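PDB 4RK6: glucose-resistance amylase regulator from Weissella paramesenteroides ATCC 33313, which probably regulates transcription as a DNA-binding repressor of the LacI family, and binds glucose in its periplasmic-binding-protein-like region. Local coordinates for residues G68-L73 / E88-I93; D53-V58 / P78-D83; V15-I20 / L43-L48. All coordinates share one frame; numbering follows the deposited sequence.

Contact 1. Residues G68-L73 / E88-I93; sequences GAVFML and EQISVI
Phe71 and Ile93 sit abreast on strands 69-72 and 91-95, parallel neighbours joined through helix 79-87 in a beta-alpha-beta crossover of the periplasmic-binding-protein-like fold. Four backbone hydrogen bonds join the two strand segments. Ser91 N donates to Gly68 O, and Ser91 O accepts Val70 N at 2.8 Å. Two residues on, Ile93 N donates to Val70 O, while Ile93 O receives Met72 N at 2.9 Å in a nearly straight bond (168°).

The Phe71 side chain can be followed outward. Its CB lies 4.2 Å from Ile93 O. CG is anti to the carbonyl carbon (chi1 -64°), and beyond it CD1 rests 3.9 Å from Ile93 CB. CE1, one atom further, lies 3.8 Å from Ile93 CD1, which stands oblique to the ring; the two side chains lie side by side and point the same way. A large ring suits this place because it also packs against Ala251 and Met252 of helix 244-257. Further along the same face, the small Ala69 and Ser91 leave room for Phe255 of that helix.

The face of Val70 and Val92 is apolar, with Met72 and Ile90 contributing, as befits a surface buried under helix 79-87. Here Val92 packs on Leu85 and Leu86, and its CG1 meets CG of Met72 (a selenomethionine) at 4.0 Å in the conformer described. Branched Ile90, just after the helix has ended in a Schellman motif at Gln89, sets its CG2 3.9 Å from Val70 CG2. At the N-terminal end of the pairing, Gly68 O accepts a second hydrogen bond, from a water 2.7 Å away that also makes a weak one to Gln89 O.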
ATOM      1  N   GLY A  68       6.897 -17.945  19.282  1.00 27.75           N
ATOM      2  CA  GLY A  68       8.244 -17.932  19.840  1.00 29.81           C
ATOM      3  C   GLY A  68       8.819 -16.527  19.942  1.00 26.75           C
ATOM      4  O   GLY A  68       9.737 -16.276  20.726  1.00 25.35           O
ATOM      5  N   ALA A  69       8.297 -15.625  19.117  1.00 25.54           N
ATOM      6  CA  ALA A  69       8.824 -14.274  18.993  1.00 20.67           C
ATOM      7  C   ALA A  69       7.745 -13.385  18.479  1.00 26.44           C
ATOM      8  O   ALA A  69       6.855 -13.840  17.768  1.00 24.61           O
ATOM      9  CB  ALA A  69      10.015 -14.229  18.052  1.00 26.16           C
ATOM     10  N   VAL A  70       7.846 -12.102  18.817  1.00 20.64           N
ATOM     11  CA  VAL A  70       6.915 -11.095  18.342  1.00 23.17           C
ATOM     12  C   VAL A  70       7.745  -9.956  17.844  1.00 24.85           C
ATOM     13  O   VAL A  70       8.590  -9.447  18.560  1.00 25.35           O
ATOM     14  CB  VAL A  70       5.973 -10.599  19.454  1.00 21.24           C
ATOM     15  CG1 VAL A  70       5.114  -9.441  18.951  1.00 25.60           C
ATOM     16  CG2 VAL A  70       5.114 -11.747  19.954  1.00 23.31           C
ATOM     17  N   PHE A  71       7.499  -9.566  16.603  1.00 19.56           N
ATOM     18  CA  PHE A  71       8.167  -8.474  15.977  1.00 21.04           C
ATOM     19  C   PHE A  71       7.261  -7.268  16.014  1.00 25.98           C
ATOM     20  O   PHE A  71       6.127  -7.343  15.563  1.00 26.47           O
ATOM     21  CB  PHE A  71       8.544  -8.847  14.552  1.00 25.65           C
ATOM     22  CG  PHE A  71       9.529  -9.979  14.513  1.00 22.26           C
ATOM     23  CD1 PHE A  71      10.851  -9.753  14.878  1.00 26.51           C
ATOM     24  CD2 PHE A  71       9.125 -11.269  14.253  1.00 26.70           C
ATOM     25  CE1 PHE A  71      11.764 -10.793  14.911  1.00 26.02           C
ATOM     26  CE2 PHE A  71      10.034 -12.309  14.277  1.00 26.46           C
ATOM     27  CZ  PHE A  71      11.354 -12.070  14.612  1.00 26.37           C
HETATM   28  N   MSE A  72       7.774  -6.166  16.553  1.00 23.66           N
HETATM   29  CA  MSE A  72       7.008  -4.924  16.696  0.50 19.61           C
HETATM   30  C   MSE A  72       7.455  -3.903  15.682  1.00 26.23           C
HETATM   31  O   MSE A  72       8.631  -3.589  15.611  1.00 26.97           O
HETATM   32  CB  MSE A  72       7.272  -4.360  18.091  0.50 23.54           C
HETATM   33  CG  MSE A  72       7.033  -5.418  19.151  0.50 24.11           C
HETATM   34 SE   MSE A  72       5.093  -5.675  19.393  0.50 22.48          SE
HETATM   35  CE  MSE A  72       5.186  -6.779  21.017  0.50 26.06           C
ATOM     36  N   LEU A  73       6.519  -3.353  14.902  1.00 29.04           N
ATOM     37  CA  LEU A  73       6.850  -2.327  13.899  1.00 33.10           C
ATOM     38  C   LEU A  73       6.494  -0.910  14.357  1.00 56.60           C
ATOM     39  O   LEU A  73       7.095   0.050  13.889  1.00 57.12           O
ATOM     40  CB  LEU A  73       6.115  -2.594  12.594  1.00 35.41           C
ATOM     41  CG  LEU A  73       6.128  -3.986  11.976  1.00 50.68           C
ATOM     42  CD1 LEU A  73       5.897  -3.869  10.476  1.00 45.81           C
ATOM     43  CD2 LEU A  73       7.415  -4.740  12.249  1.00 40.40           C
ATOM     44  N   GLU A  88       6.583 -14.233  29.495  1.00 28.39           N
ATOM     45  CA  GLU A  88       6.152 -15.564  29.014  1.00 32.19           C
ATOM     46  C   GLU A  88       7.266 -16.280  28.243  1.00 31.33           C
ATOM     47  O   GLU A  88       7.024 -17.302  27.605  1.00 30.54           O
ATOM     48  CB  GLU A  88       4.908 -15.453  28.111  1.00 31.17           C
ATOM     49  CG  GLU A  88       3.676 -14.857  28.766  1.00 43.81           C
ATOM     50  CD  GLU A  88       2.987 -15.783  29.752  1.00 82.82           C
ATOM     51  OE1 GLU A  88       2.178 -15.275  30.558  1.00 69.59           O
ATOM     52  OE2 GLU A  88       3.235 -17.009  29.731  1.00 55.45           O
ATOM     53  N   GLN A  89       8.485 -15.745  28.311  1.00 23.04           N
ATOM     54  CA  GLN A  89       9.663 -16.288  27.623  1.00 29.18           C
ATOM     55  C   GLN A  89       9.514 -16.238  26.080  1.00 30.83           C
ATOM     56  O   GLN A  89      10.035 -17.084  25.364  1.00 28.56           O
ATOM     57  CB  GLN A  89      10.002 -17.708  28.126  1.00 36.63           C
ATOM     58  CG  GLN A  89      10.446 -17.765  29.587  1.00 37.51           C
ATOM     59  CD  GLN A  89       9.290 -17.627  30.571  1.00 67.46           C
ATOM     60  OE1 GLN A  89       8.307 -18.368  30.497  1.00 55.32           O
ATOM     61  NE2 GLN A  89       9.404 -16.673  31.498  1.00 48.19           N
ATOM     62  N   ILE A  90       8.804 -15.230  25.603  1.00 25.37           N
ATOM     63  CA  ILE A  90       8.671 -14.947  24.166  1.00 27.82           C
ATOM     64  C   ILE A  90       9.649 -13.830  23.827  1.00 27.75           C
ATOM     65  O   ILE A  90       9.743 -12.838  24.548  1.00 26.42           O
ATOM     66  CB  ILE A  90       7.226 -14.543  23.845  1.00 24.33           C
ATOM     67  CG1 ILE A  90       6.288 -15.711  24.163  1.00 25.26           C
ATOM     68  CG2 ILE A  90       7.088 -14.084  22.392  1.00 29.07           C
ATOM     69  CD1 ILE A  90       4.827 -15.365  24.023  1.00 32.07           C
ATOM     70  N   SER A  91      10.413 -14.005  22.751  1.00 26.15           N
ATOM     71  CA  SER A  91      11.331 -12.987  22.295  1.00 22.67           C
ATOM     72  C   SER A  91      10.580 -11.829  21.693  1.00 25.32           C
ATOM     73  O   SER A  91       9.596 -12.016  20.980  1.00 27.76           O
ATOM     74  CB  SER A  91      12.289 -13.549  21.242  1.00 27.54           C
ATOM     75  OG  SER A  91      13.200 -14.435  21.853  1.00 31.06           O
ATOM     76  N   VAL A  92      11.044 -10.629  21.982  1.00 20.38           N
ATOM     77  CA  VAL A  92      10.423  -9.432  21.440  1.00 20.42           C
ATOM     78  C   VAL A  92      11.527  -8.635  20.806  1.00 25.78           C
ATOM     79  O   VAL A  92      12.543  -8.384  21.442  1.00 26.23           O
ATOM     80  CB  VAL A  92       9.711  -8.597  22.527  1.00 24.85           C
ATOM     81  CG1 VAL A  92       9.062  -7.380  21.918  1.00 25.17           C
ATOM     82  CG2 VAL A  92       8.675  -9.432  23.263  1.00 27.76           C
ATOM     83  N   ILE A  93      11.334  -8.262  19.543  1.00 20.67           N
ATOM     84  CA  ILE A  93      12.301  -7.503  18.798  1.00 17.69           C
ATOM     85  C   ILE A  93      11.559  -6.384  18.080  1.00 22.71           C
ATOM     86  O   ILE A  93      10.506  -6.626  17.524  1.00 24.10           O
ATOM     87  CB  ILE A  93      13.047  -8.400  17.796  1.00 21.15           C
ATOM     88  CG1 ILE A  93      13.895  -9.424  18.551  1.00 26.36           C
ATOM     89  CG2 ILE A  93      13.909  -7.563  16.864  1.00 23.14           C
ATOM     90  CD1 ILE A  93      14.396 -10.559  17.697  1.00 30.53           C
TER
HETATM   91  O   HOH W   1      10.954 -18.100  22.314  1.00 36.49           O

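Contact 2. Residues D53-V58 / P78-D83; sequences DHQYQV and PSWMID
Pro78 and Gln55 meet tip to tip where two neighbouring helices, 52-64 and 79-87, pack side by side on a parallel sheet of the periplasmic-binding-protein-like fold. The short segments run almost parallel (13°) with their axes 10.9 Å apart, a wide spacing that large side chains bridge without any hydrogen bond between them.

Pro78 occupies the N-cap position of its helix, and its carbonyl accepts the N-H of Met81. Its ring carbon CG lies 3.5 Å from Gln55 OE1, at the end of a glutamine chain extended beyond CG. The amide nitrogen of Gln55 is engaged elsewhere, by the carbonyl of Asp49.

Trp80 follows as the main bridge. Its CG stands between the backbone N and the carbonyl carbon (chi1 59°). One face of the indole carries Pro78 CG and Met81 CB, both near the rim, the latter 3.8 Å above the plane. The six-membered ring reaches the other helix: CH2 comes within 3.6 Å of Tyr56 CA, and CZ3 meets the edge of the tyrosine ring at CD1, 3.8 Å away. The two ring planes are inclined at 50°, so the pair is oblique. Tryptophan suits this partly exposed position because its broad hydrocarbon part can be buried while NE1 is hydrogen-bonded to Glu52.

Met81, a selenomethionine, lies deeper, against Leu48 of the sheet. A long unbranched chain can span to the other helix, where its methyl CE sits 3.9 Å from Gln55 CB and 3.5 Å from Gln55 O.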
ATOM      1  N   ASP A  53      -8.018  -1.877  25.465  1.00 37.49           N
ATOM      2  CA  ASP A  53      -8.765  -3.141  25.602  1.00 36.60           C
ATOM      3  C   ASP A  53      -8.654  -4.063  24.367  1.00 39.69           C
ATOM      4  O   ASP A  53      -8.659  -5.284  24.502  1.00 49.85           O
ATOM      5  CB  ASP A  53     -10.247  -2.880  25.905  1.00 76.78           C
ATOM      6  CG  ASP A  53     -10.480  -2.420  27.332  1.00 76.55           C
ATOM      7  OD1 ASP A  53      -9.809  -1.469  27.774  1.00 69.95           O
ATOM      8  OD2 ASP A  53     -11.343  -3.011  28.010  1.00 69.28           O
ATOM      9  N   HIS A  54      -8.579  -3.483  23.177  1.00 35.06           N
ATOM     10  CA  HIS A  54      -8.358  -4.283  21.973  1.00 44.66           C
ATOM     11  C   HIS A  54      -6.920  -4.783  21.962  1.00 75.85           C
ATOM     12  O   HIS A  54      -6.653  -5.904  21.538  1.00 37.25           O
ATOM     13  CB  HIS A  54      -8.618  -3.463  20.717  1.00 46.35           C
ATOM     14  CG  HIS A  54     -10.024  -2.958  20.608  1.00 50.09           C
ATOM     15  ND1 HIS A  54     -10.357  -1.825  19.894  1.00 62.16           N
ATOM     16  CD2 HIS A  54     -11.180  -3.420  21.144  1.00 56.76           C
ATOM     17  CE1 HIS A  54     -11.660  -1.616  19.987  1.00 53.90           C
ATOM     18  NE2 HIS A  54     -12.182  -2.568  20.740  1.00 66.20           N
ATOM     19  N   GLN A  55      -6.002  -3.944  22.438  1.00 43.99           N
ATOM     20  CA  GLN A  55      -4.595  -4.322  22.537  1.00 38.61           C
ATOM     21  C   GLN A  55      -4.424  -5.562  23.400  1.00 32.87           C
ATOM     22  O   GLN A  55      -3.662  -6.478  23.055  1.00 35.59           O
ATOM     23  CB  GLN A  55      -3.762  -3.153  23.064  1.00 39.73           C
ATOM     24  CG  GLN A  55      -3.668  -1.979  22.099  1.00 31.71           C
ATOM     25  CD  GLN A  55      -2.941  -0.787  22.692  1.00 32.74           C
ATOM     26  OE1 GLN A  55      -2.701  -0.738  23.904  1.00 39.39           O
ATOM     27  NE2 GLN A  55      -2.596   0.190  21.847  1.00 40.35           N
ATOM     28  N   TYR A  56      -5.151  -5.635  24.509  1.00 31.16           N
ATOM     29  CA  TYR A  56      -5.037  -6.786  25.384  1.00 29.03           C
ATOM     30  C   TYR A  56      -5.538  -8.076  24.710  1.00 31.21           C
ATOM     31  O   TYR A  56      -4.964  -9.130  24.915  1.00 37.81           O
ATOM     32  CB  TYR A  56      -5.715  -6.560  26.746  1.00 37.82           C
ATOM     33  CG  TYR A  56      -5.400  -7.684  27.708  1.00 41.56           C
ATOM     34  CD1 TYR A  56      -4.141  -7.791  28.296  1.00 61.00           C
ATOM     35  CD2 TYR A  56      -6.343  -8.672  27.995  1.00 45.09           C
ATOM     36  CE1 TYR A  56      -3.836  -8.833  29.157  1.00 51.33           C
ATOM     37  CE2 TYR A  56      -6.046  -9.716  28.856  1.00 59.50           C
ATOM     38  CZ  TYR A  56      -4.793  -9.793  29.432  1.00 49.09           C
ATOM     39  OH  TYR A  56      -4.496 -10.829  30.287  1.00 65.87           O
ATOM     40  N   GLN A  57      -6.592  -7.973  23.899  1.00 51.05           N
ATOM     41  CA  GLN A  57      -7.098  -9.128  23.128  1.00 45.00           C
ATOM     42  C   GLN A  57      -6.048  -9.638  22.145  1.00 40.82           C
ATOM     43  O   GLN A  57      -5.832 -10.847  22.043  1.00 58.35           O
ATOM     44  CB  GLN A  57      -8.397  -8.785  22.370  1.00 69.36           C
ATOM     45  CG  GLN A  57      -9.572  -8.369  23.250  1.00 96.76           C
ATOM     46  CD  GLN A  57      -9.870  -9.365  24.360  1.00131.97           C
ATOM     47  OE1 GLN A  57      -9.992 -10.564  24.113  1.00 91.77           O
ATOM     48  NE2 GLN A  57      -9.987  -8.873  25.591  1.00 78.19           N
ATOM     49  N   VAL A  58      -5.399  -8.714  21.439  1.00 37.91           N
ATOM     50  CA  VAL A  58      -4.287  -9.043  20.545  1.00 53.65           C
ATOM     51  C   VAL A  58      -3.203  -9.801  21.297  1.00 59.49           C
ATOM     52  O   VAL A  58      -2.676 -10.793  20.807  1.00 45.57           O
ATOM     53  CB  VAL A  58      -3.667  -7.776  19.912  1.00 48.01           C
ATOM     54  CG1 VAL A  58      -2.347  -8.089  19.206  1.00 64.85           C
ATOM     55  CG2 VAL A  58      -4.640  -7.137  18.941  1.00 63.66           C
ATOM     56  N   PRO A  78       2.321  -0.529  24.026  1.00 27.10           N
ATOM     57  CA  PRO A  78       2.353  -0.305  25.474  1.00 32.36           C
ATOM     58  C   PRO A  78       3.430  -1.132  26.176  1.00 25.96           C
ATOM     59  O   PRO A  78       3.669  -2.290  25.826  1.00 25.94           O
ATOM     60  CB  PRO A  78       0.965  -0.749  25.931  1.00 30.95           C
ATOM     61  CG  PRO A  78       0.490  -1.673  24.869  1.00 41.43           C
ATOM     62  CD  PRO A  78       1.021  -1.075  23.606  1.00 30.74           C
ATOM     63  N   SER A  79       4.071  -0.540  27.179  1.00 26.57           N
ATOM     64  CA  SER A  79       5.106  -1.244  27.932  1.00 23.88           C
ATOM     65  C   SER A  79       4.644  -2.564  28.514  1.00 23.17           C
ATOM     66  O   SER A  79       5.425  -3.517  28.560  1.00 25.35           O
ATOM     67  CB  SER A  79       5.653  -0.334  29.041  1.00 26.42           C
ATOM     68  OG  SER A  79       6.212   0.839  28.461  1.00 26.10           O
ATOM     69  N   TRP A  80       3.389  -2.631  28.979  1.00 21.72           N
ATOM     70  CA  TRP A  80       2.873  -3.842  29.592  1.00 23.98           C
ATOM     71  C   TRP A  80       2.854  -5.022  28.607  1.00 24.29           C
ATOM     72  O   TRP A  80       2.993  -6.149  29.034  1.00 23.76           O
ATOM     73  CB  TRP A  80       1.476  -3.649  30.245  1.00 29.33           C
ATOM     74  CG  TRP A  80       0.373  -3.180  29.317  1.00 30.19           C
ATOM     75  CD1 TRP A  80      -0.137  -1.914  29.225  1.00 29.86           C
ATOM     76  CD2 TRP A  80      -0.360  -3.980  28.375  1.00 30.65           C
ATOM     77  NE1 TRP A  80      -1.133  -1.870  28.274  1.00 31.30           N
ATOM     78  CE2 TRP A  80      -1.289  -3.122  27.736  1.00 29.40           C
ATOM     79  CE3 TRP A  80      -0.324  -5.333  28.013  1.00 31.73           C
ATOM     80  CZ2 TRP A  80      -2.173  -3.577  26.746  1.00 33.93           C
ATOM     81  CZ3 TRP A  80      -1.197  -5.786  27.020  1.00 32.76           C
ATOM     82  CH2 TRP A  80      -2.101  -4.903  26.394  1.00 26.96           C
HETATM   83  N   MSE A  81       2.678  -4.757  27.315  1.00 28.24           N
HETATM   84  CA  MSE A  81       2.668  -5.832  26.302  1.00 26.53           C
HETATM   85  C   MSE A  81       4.055  -6.408  26.134  1.00 22.21           C
HETATM   86  O   MSE A  81       4.215  -7.609  26.080  1.00 26.44           O
HETATM   87  CB  MSE A  81       2.148  -5.345  24.920  1.00 28.42           C
HETATM   88  CG  MSE A  81       1.939  -6.523  23.963  1.00 37.11           C
HETATM   89 SE   MSE A  81       1.313  -5.767  22.249  1.00 39.30          SE
HETATM   90  CE  MSE A  81      -0.416  -5.183  22.955  1.00 36.06           C
ATOM     91  N   ILE A  82       5.056  -5.534  26.065  1.00 27.76           N
ATOM     92  CA  ILE A  82       6.449  -5.957  25.941  1.00 24.38           C
ATOM     93  C   ILE A  82       6.810  -6.763  27.180  1.00 25.29           C
ATOM     94  O   ILE A  82       7.272  -7.898  27.077  1.00 23.73           O
ATOM     95  CB  ILE A  82       7.400  -4.755  25.776  1.00 29.49           C
ATOM     96  CG1 ILE A  82       7.155  -4.057  24.436  1.00 32.78           C
ATOM     97  CG2 ILE A  82       8.860  -5.204  25.878  1.00 26.57           C
ATOM     98  CD1 ILE A  82       7.750  -2.666  24.350  1.00 31.22           C
ATOM     99  N   ASP A  83       6.558  -6.198  28.359  1.00 24.25           N
ATOM    100  CA  ASP A  83       6.800  -6.921  29.604  1.00 24.29           C
ATOM    101  C   ASP A  83       6.072  -8.262  29.695  1.00 22.62           C
ATOM    102  O   ASP A  83       6.694  -9.257  30.007  1.00 24.03           O
ATOM    103  CB  ASP A  83       6.459  -6.073  30.836  1.00 22.88           C
ATOM    104  CG  ASP A  83       7.492  -4.994  31.109  1.00 29.41           C
ATOM    105  OD1 ASP A  83       8.696  -5.337  31.246  1.00 30.92           O
ATOM    106  OD2 ASP A  83       7.092  -3.801  31.196  1.00 29.67           O
TER

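Contact 3. Residues V15-I20 / L43-L48; sequences VVVPLI and LLITYL
From the pair Val15 and Ile45 to the pair Pro18 and Leu48, the strands run parallel in register, their axes 4.5 Å apart at closest and twisted by 37°. Val15 N donates to Leu44 O at 2.8 Å, and Val17 N to Thr46 O. In return, Thr46 N and Leu48 N donate to Val15 O and Val17 O, respectively. Pro18 costs no bond to strand 42-48, because the donor that follows Val17 N is Leu19 N, which approaches Leu48 O from 39° above the carbonyl plane. The hydroxyl of Thr46, turned between the backbone N and the carbonyl carbon (chi1 62°), adds a weak bond from OG1 to Val15 O, 3.3 Å long.

With helix 24-39 these strands form a beta-alpha-beta unit, and 42-48 is the edge strand of the sheet within the chain. Beta-branched residues suit such extended backbone and pack closely. Toward helix 24-39, Val15 CB touches Ile45 CD1 at 3.6 Å; the still shorter approach of Val15 CG2 to Leu43 CD1 is doubtful. Val17 CG1 lies alongside the Tyr47 ring, 3.7 Å from CE1. Toward helix 52-64, Val16 CG1 meets Leu48 CB at 3.7 Å. At the edge, Ile45 makes backbone hydrogen bonds to the second subunit and packs on its Ile45. Leu19, which touches Tyr33 of that subunit, crosses Tyr47 at about a right angle and sets CD2 4.0 Å from Tyr47 CB.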
ATOM      1  N   VAL A  15       3.818 -10.845  14.167  1.00 23.03           N
ATOM      2  CA  VAL A  15       4.232  -9.489  13.812  1.00 24.03           C
ATOM      3  C   VAL A  15       3.059  -8.594  14.125  1.00 27.76           C
ATOM      4  O   VAL A  15       1.939  -8.925  13.771  1.00 28.45           O
ATOM      5  CB  VAL A  15       4.581  -9.345  12.322  1.00 32.29           C
ATOM      6  CG1 VAL A  15       5.165  -7.968  12.028  1.00 29.54           C
ATOM      7  CG2 VAL A  15       5.549 -10.423  11.900  1.00 57.83           C
ATOM      8  N   VAL A  16       3.327  -7.499  14.819  1.00 24.44           N
ATOM      9  CA  VAL A  16       2.284  -6.562  15.232  1.00 27.71           C
ATOM     10  C   VAL A  16       2.476  -5.322  14.376  1.00 23.48           C
ATOM     11  O   VAL A  16       3.514  -4.666  14.413  1.00 28.48           O
ATOM     12  CB  VAL A  16       2.348  -6.229  16.743  1.00 29.84           C
ATOM     13  CG1 VAL A  16       1.268  -5.217  17.130  1.00 29.75           C
ATOM     14  CG2 VAL A  16       2.166  -7.478  17.579  1.00 27.68           C
ATOM     15  N   VAL A  17       1.448  -5.025  13.584  1.00 29.05           N
ATOM     16  CA  VAL A  17       1.443  -3.911  12.635  1.00 25.63           C
ATOM     17  C   VAL A  17       0.396  -2.878  13.085  1.00 28.11           C
ATOM     18  O   VAL A  17      -0.710  -3.248  13.467  1.00 32.26           O
ATOM     19  CB  VAL A  17       1.064  -4.409  11.228  1.00 30.94           C
ATOM     20  CG1 VAL A  17       1.154  -3.296  10.192  1.00 48.04           C
ATOM     21  CG2 VAL A  17       1.952  -5.589  10.833  1.00 36.82           C
ATOM     22  N   PRO A  18       0.753  -1.596  13.067  1.00 30.53           N
ATOM     23  CA  PRO A  18      -0.270  -0.585  13.389  1.00 46.44           C
ATOM     24  C   PRO A  18      -1.376  -0.525  12.332  1.00 48.86           C
ATOM     25  O   PRO A  18      -1.119  -0.755  11.145  1.00 40.60           O
ATOM     26  CB  PRO A  18       0.513   0.732  13.426  1.00 45.63           C
ATOM     27  CG  PRO A  18       1.773   0.486  12.678  1.00 55.40           C
ATOM     28  CD  PRO A  18       2.034  -0.995  12.649  1.00 33.17           C
ATOM     29  N   LEU A  19      -2.605  -0.243  12.755  1.00 48.56           N
ATOM     30  CA  LEU A  19      -3.702  -0.080  11.792  1.00 53.45           C
ATOM     31  C   LEU A  19      -3.379   1.010  10.763  1.00 56.79           C
ATOM     32  O   LEU A  19      -3.656   0.852   9.573  1.00 50.64           O
ATOM     33  CB  LEU A  19      -5.027   0.243  12.490  1.00 54.96           C
ATOM     34  CG  LEU A  19      -6.043  -0.896  12.656  1.00 58.24           C
ATOM     35  CD1 LEU A  19      -7.366  -0.287  13.095  1.00105.51           C
ATOM     36  CD2 LEU A  19      -6.233  -1.722  11.387  1.00 56.37           C
ATOM     37  N   ILE A  20      -2.779   2.099  11.234  1.00 57.41           N
ATOM     38  CA  ILE A  20      -2.380   3.221  10.385  1.00 72.28           C
ATOM     39  C   ILE A  20      -0.884   3.134  10.067  1.00 58.27           C
ATOM     40  O   ILE A  20      -0.040   3.470  10.905  1.00 72.35           O
ATOM     41  CB  ILE A  20      -2.683   4.567  11.084  1.00100.38           C
ATOM     42  CG1 ILE A  20      -4.171   4.663  11.450  1.00 77.10           C
ATOM     43  CG2 ILE A  20      -2.270   5.740  10.199  1.00 87.75           C
ATOM     44  CD1 ILE A  20      -4.467   5.667  12.545  1.00 95.06           C
ATOM     45  N   LEU A  43       4.323 -17.386   9.965  1.00 30.86           N
ATOM     46  CA  LEU A  43       4.210 -15.982  10.328  1.00 32.18           C
ATOM     47  C   LEU A  43       2.742 -15.603  10.568  1.00 38.37           C
ATOM     48  O   LEU A  43       1.909 -15.772   9.697  1.00 30.37           O
ATOM     49  CB  LEU A  43       4.797 -15.171   9.193  1.00 33.10           C
ATOM     50  CG  LEU A  43       4.892 -13.671   9.372  1.00 39.22           C
ATOM     51  CD1 LEU A  43       5.738 -13.363  10.606  1.00 32.87           C
ATOM     52  CD2 LEU A  43       5.496 -13.079   8.112  1.00 46.83           C
ATOM     53  N   LEU A  44       2.423 -15.127  11.763  1.00 25.45           N
ATOM     54  CA  LEU A  44       1.070 -14.613  12.082  1.00 30.42           C
ATOM     55  C   LEU A  44       1.149 -13.100  12.072  1.00 32.86           C
ATOM     56  O   LEU A  44       2.020 -12.526  12.737  1.00 29.98           O
ATOM     57  CB  LEU A  44       0.627 -15.062  13.466  1.00 30.46           C
ATOM     58  CG  LEU A  44      -0.215 -16.326  13.614  1.00 88.00           C
ATOM     59  CD1 LEU A  44       0.302 -17.467  12.746  1.00139.43           C
ATOM     60  CD2 LEU A  44      -0.257 -16.712  15.087  1.00 64.48           C
ATOM     61  N   ILE A  45       0.249 -12.447  11.346  1.00 23.17           N
ATOM     62  CA  ILE A  45       0.205 -11.001  11.305  1.00 26.48           C
ATOM     63  C   ILE A  45      -1.062 -10.527  12.031  1.00 26.78           C
ATOM     64  O   ILE A  45      -2.161 -11.044  11.799  1.00 28.11           O
ATOM     65  CB  ILE A  45       0.196 -10.479   9.860  1.00 32.28           C
ATOM     66  CG1 ILE A  45       1.368 -11.046   9.051  1.00 46.06           C
ATOM     67  CG2 ILE A  45       0.177  -8.965   9.836  1.00 30.86           C
ATOM     68  CD1 ILE A  45       2.730 -10.584   9.509  1.00 69.31           C
ATOM     69  N   THR A  46      -0.887  -9.554  12.921  1.00 31.66           N
ATOM     70  CA  THR A  46      -1.978  -9.017  13.701  1.00 34.05           C
ATOM     71  C   THR A  46      -1.869  -7.494  13.614  1.00 31.60           C
ATOM     72  O   THR A  46      -0.779  -6.946  13.466  1.00 32.40           O
ATOM     73  CB  THR A  46      -1.921  -9.498  15.182  1.00 33.31           C
ATOM     74  OG1 THR A  46      -0.713  -9.030  15.799  1.00 45.04           O
ATOM     75  CG2 THR A  46      -1.992 -11.012  15.276  1.00 61.53           C
ATOM     76  N   TYR A  47      -3.010  -6.809  13.690  1.00 36.26           N
ATOM     77  CA  TYR A  47      -3.035  -5.353  13.727  1.00 32.68           C
ATOM     78  C   TYR A  47      -3.319  -4.849  15.133  1.00 37.73           C
ATOM     79  O   TYR A  47      -3.923  -5.546  15.967  1.00 40.08           O
ATOM     80  CB  TYR A  47      -4.051  -4.783  12.734  1.00 45.66           C
ATOM     81  CG  TYR A  47      -3.638  -4.995  11.302  1.00 36.35           C
ATOM     82  CD1 TYR A  47      -2.704  -4.168  10.697  1.00 48.64           C
ATOM     83  CD2 TYR A  47      -4.169  -6.041  10.552  1.00 80.45           C
ATOM     84  CE1 TYR A  47      -2.316  -4.361   9.381  1.00 72.09           C
ATOM     85  CE2 TYR A  47      -3.783  -6.246   9.235  1.00 66.09           C
ATOM     86  CZ  TYR A  47      -2.857  -5.401   8.654  1.00107.80           C
ATOM     87  OH  TYR A  47      -2.465  -5.591   7.349  1.00 96.43           O
ATOM     88  N   LEU A  48      -2.824  -3.649  15.402  1.00 33.92           N
ATOM     89  CA  LEU A  48      -2.961  -3.025  16.712  1.00 43.47           C
ATOM     90  C   LEU A  48      -3.530  -1.620  16.545  1.00 45.69           C
ATOM     91  O   LEU A  48      -2.970  -0.804  15.801  1.00 43.39           O
ATOM     92  CB  LEU A  48      -1.596  -2.944  17.391  1.00 39.05           C
ATOM     93  CG  LEU A  48      -1.629  -2.712  18.897  1.00 38.40           C
ATOM     94  CD1 LEU A  48      -1.864  -4.036  19.608  1.00 41.64           C
ATOM     95  CD2 LEU A  48      -0.330  -2.076  19.347  1.00 51.28           C
TER

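How the contacts relate
Contacts 1 and 3 are buried strand pairings within one sheet, adjoining where Phe71 O probably accepts a hydrogen bond from Val16 N. Both combine regular backbone bonding with aliphatic packing, but contact 1 lies inside the sheet, away from the second subunit, whereas contact 3 includes an edge strand that meets it. Contact 2 is partly buried and joins helices through rings and hydrocarbon chains, the polar ends of Gln55 and Trp80 bonding outside the two segments. It rests on both strand pairs: Met81 packs against Leu48 of contact 3 and, in one conformer, Met72 of contact 1, while Val58 reaches Tyr47 O. Helix 52-64 also touches the second subunit.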